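Local coordinates for kelch-like protein 7 (Homo sapiens, PDB 3II7), which is the substrate-specific adapter of a CUL3-RBX1 E3 ubiquitin ligase that marks proteins for degradation, this chain being its Kelch-repeat domain, at residues Phe198-Ile203 with Asn269-Lys274. Sequence-based numbering, arbitrary orientation.
Sequences FVKDKI and NTETDK. With EDO (1,2-ethanediol), chain F.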
loop_
_atom_site.group_PDB
_atom_site.type_symbol
_atom_site.label_atom_id
_atom_site.label_comp_id
_atom_site.label_asym_id
_atom_site.label_seq_id
_atom_site.Cartn_x
_atom_site.Cartn_y
_atom_site.Cartn_z
ATOM N N PHE A 198 -7.233 3.409 5.924
ATOM C CA PHE A 198 -7.932 4.361 6.804
ATOM C C PHE A 198 -9.444 4.285 6.531
ATOM O O PHE A 198 -9.888 4.479 5.381
ATOM C CB PHE A 198 -7.438 5.766 6.506
ATOM C CG PHE A 198 -8.164 6.853 7.253
ATOM C CD1 PHE A 198 -8.317 6.788 8.627
ATOM C CD2 PHE A 198 -8.662 7.955 6.578
ATOM C CE1 PHE A 198 -8.955 7.795 9.317
ATOM C CE2 PHE A 198 -9.296 8.966 7.264
ATOM C CZ PHE A 198 -9.451 8.882 8.636
ATOM N N VAL A 199 -10.213 3.985 7.582
ATOM C CA VAL A 199 -11.663 3.963 7.502
ATOM C C VAL A 199 -12.219 4.728 8.678
ATOM O O VAL A 199 -12.108 4.285 9.830
ATOM C CB VAL A 199 -12.244 2.563 7.512
ATOM C CG1 VAL A 199 -13.759 2.635 7.220
ATOM C CG2 VAL A 199 -11.561 1.675 6.508
ATOM N N LYS A 200 -12.808 5.893 8.358
ATOM C CA LYS A 200 -13.546 6.758 9.314
ATOM C C LYS A 200 -12.615 7.473 10.305
ATOM O O LYS A 200 -12.379 8.678 10.191
ATOM C CB LYS A 200 -14.653 5.993 10.056
ATOM C CG LYS A 200 -15.531 6.880 10.951
ATOM C CD LYS A 200 -16.199 6.084 12.071
ATOM C CE LYS A 200 -17.231 5.101 11.559
ATOM N NZ LYS A 200 -17.765 4.238 12.695
ATOM N N ASP A 201 -12.156 6.754 11.314
ATOM C CA ASP A 201 -11.365 7.345 12.381
ATOM C C ASP A 201 -10.353 6.343 12.897
ATOM O O ASP A 201 -9.792 6.509 14.011
ATOM C CB ASP A 201 -12.297 7.816 13.527
ATOM C CG ASP A 201 -13.192 6.691 14.076
ATOM O OD1 ASP A 201 -13.111 5.549 13.569
ATOM O OD2 ASP A 201 -13.994 6.947 14.992
ATOM N N LYS A 202 -10.091 5.330 12.063
ATOM C CA LYS A 202 -9.270 4.191 12.445
ATOM C C LYS A 202 -8.403 3.767 11.278
ATOM O O LYS A 202 -8.812 3.863 10.132
ATOM C CB LYS A 202 -10.150 3.009 12.858
ATOM C CG LYS A 202 -10.909 3.195 14.143
ATOM C CD LYS A 202 -11.993 2.115 14.304
ATOM C CE LYS A 202 -13.064 2.555 15.292
ATOM N NZ LYS A 202 -14.047 1.469 15.609
ATOM N N ILE A 203 -7.200 3.278 11.595
ATOM C CA ILE A 203 -6.306 2.741 10.579
ATOM C C ILE A 203 -6.121 1.238 10.826
ATOM O O ILE A 203 -5.530 0.822 11.853
ATOM C CB ILE A 203 -4.937 3.446 10.587
ATOM C CG1 ILE A 203 -5.102 4.952 10.271
ATOM C CG2 ILE A 203 -4.004 2.784 9.594
ATOM C CD1 ILE A 203 -3.782 5.786 10.417
ATOM N N ASN A 269 -16.516 -5.977 7.007
ATOM C CA ASN A 269 -17.424 -4.897 7.342
ATOM C C ASN A 269 -16.952 -4.257 8.652
ATOM O O ASN A 269 -17.090 -4.849 9.722
ATOM C CB ASN A 269 -18.846 -5.433 7.471
ATOM C CG ASN A 269 -19.851 -4.343 7.703
ATOM O OD1 ASN A 269 -19.536 -3.329 8.312
ATOM N ND2 ASN A 269 -21.093 -4.579 7.296
ATOM N N THR A 270 -16.370 -3.062 8.557
ATOM C CA THR A 270 -15.759 -2.400 9.714
ATOM C C THR A 270 -16.799 -2.048 10.788
ATOM O O THR A 270 -16.457 -1.915 11.949
ATOM C CB THR A 270 -14.996 -1.129 9.316
ATOM O OG1 THR A 270 -15.880 -0.208 8.675
ATOM C CG2 THR A 270 -13.799 -1.445 8.399
ATOM N N GLU A 271 -18.063 -1.892 10.388
ATOM C CA GLU A 271 -19.119 -1.501 11.330
ATOM C C GLU A 271 -19.652 -2.637 12.155
ATOM O O GLU A 271 -20.123 -2.409 13.266
ATOM C CB GLU A 271 -20.272 -0.834 10.571
ATOM C CG GLU A 271 -19.866 0.454 9.900
ATOM C CD GLU A 271 -19.754 1.591 10.915
ATOM O OE1 GLU A 271 -20.797 1.931 11.511
ATOM O OE2 GLU A 271 -18.645 2.136 11.128
ATOM N N THR A 272 -19.591 -3.861 11.610
ATOM C CA THR A 272 -20.079 -5.075 12.297
ATOM C C THR A 272 -18.943 -6.020 12.767
ATOM O O THR A 272 -19.201 -7.018 13.498
ATOM C CB THR A 272 -21.030 -5.853 11.392
ATOM O OG1 THR A 272 -20.310 -6.339 10.265
ATOM C CG2 THR A 272 -22.202 -4.941 10.937
ATOM N N ASP A 273 -17.713 -5.727 12.345
ATOM C CA ASP A 273 -16.546 -6.572 12.640
ATOM C C ASP A 273 -16.734 -8.024 12.138
ATOM O O ASP A 273 -16.428 -9.005 12.850
ATOM C CB ASP A 273 -16.225 -6.523 14.144
ATOM C CG ASP A 273 -15.000 -7.335 14.514
ATOM O OD1 ASP A 273 -14.012 -7.319 13.753
ATOM O OD2 ASP A 273 -15.016 -7.987 15.573
ATOM N N LYS A 274 -17.180 -8.144 10.883
ATOM C CA LYS A 274 -17.436 -9.431 10.251
ATOM C C LYS A 274 -16.668 -9.544 8.966
ATOM O O LYS A 274 -16.757 -8.656 8.103
ATOM C CB LYS A 274 -18.929 -9.628 9.972
ATOM C CG LYS A 274 -19.780 -9.719 11.223
ATOM C CD LYS A 274 -21.254 -10.004 10.900
HETATM C C1 EDO F . -8.159 3.901 2.689
HETATM O O1 EDO F . -6.781 4.095 3.135
HETATM C C2 EDO F . -8.213 3.353 1.262
HETATM O O2 EDO F . -7.801 1.974 1.169
#
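Adjacent blades of the Kelch beta-propeller meet here through two turns: the tight hairpin turn between strands 195-199 and 202-206, where Lys200 and Val199 make the contact, and the loop from strand 264-269 to strand 274-278, which offers Glu271 and Thr270. Lys200 NZ forms a salt bridge with Glu271 OE2 at 2.8 Å, using the syn lone pair of that oxygen, while OE1 stays 4.0 Å from NZ; across this contact the lysine takes only one carboxylate oxygen. The two chains cross nearly at right angles. Glu271 bends at chi2 (-77°), which folds its carboxylate back toward the lysine. Beside this exposed ion pair, Val199 and Thr270 reach toward each other tip to tip, CG1 of the valine lying 3.8 Å from OG1 of the threonine. The methyl offers no polar partner, so this is a van der Waals touch; the hydroxyl is hydrogen-bonded to Ser248 O. The glutamate's own loop is shaped by an Asx turn, in which Asn269 OD1 accepts from Glu271 N at 2.9 Å, and by a G1 bulge where Asp273 and Lys274 both face Asn269. Away from the interface, Phe198 N donates to O1 of a bound ethanediol. Within the propeller, Phe198 and Ile203 pack on strand 144-148 of the preceding blade, whereas Thr270 rests on Val250 of strand 249-254 in its own, and both the salt bridge and the Val199-Thr270 touch join the two blades.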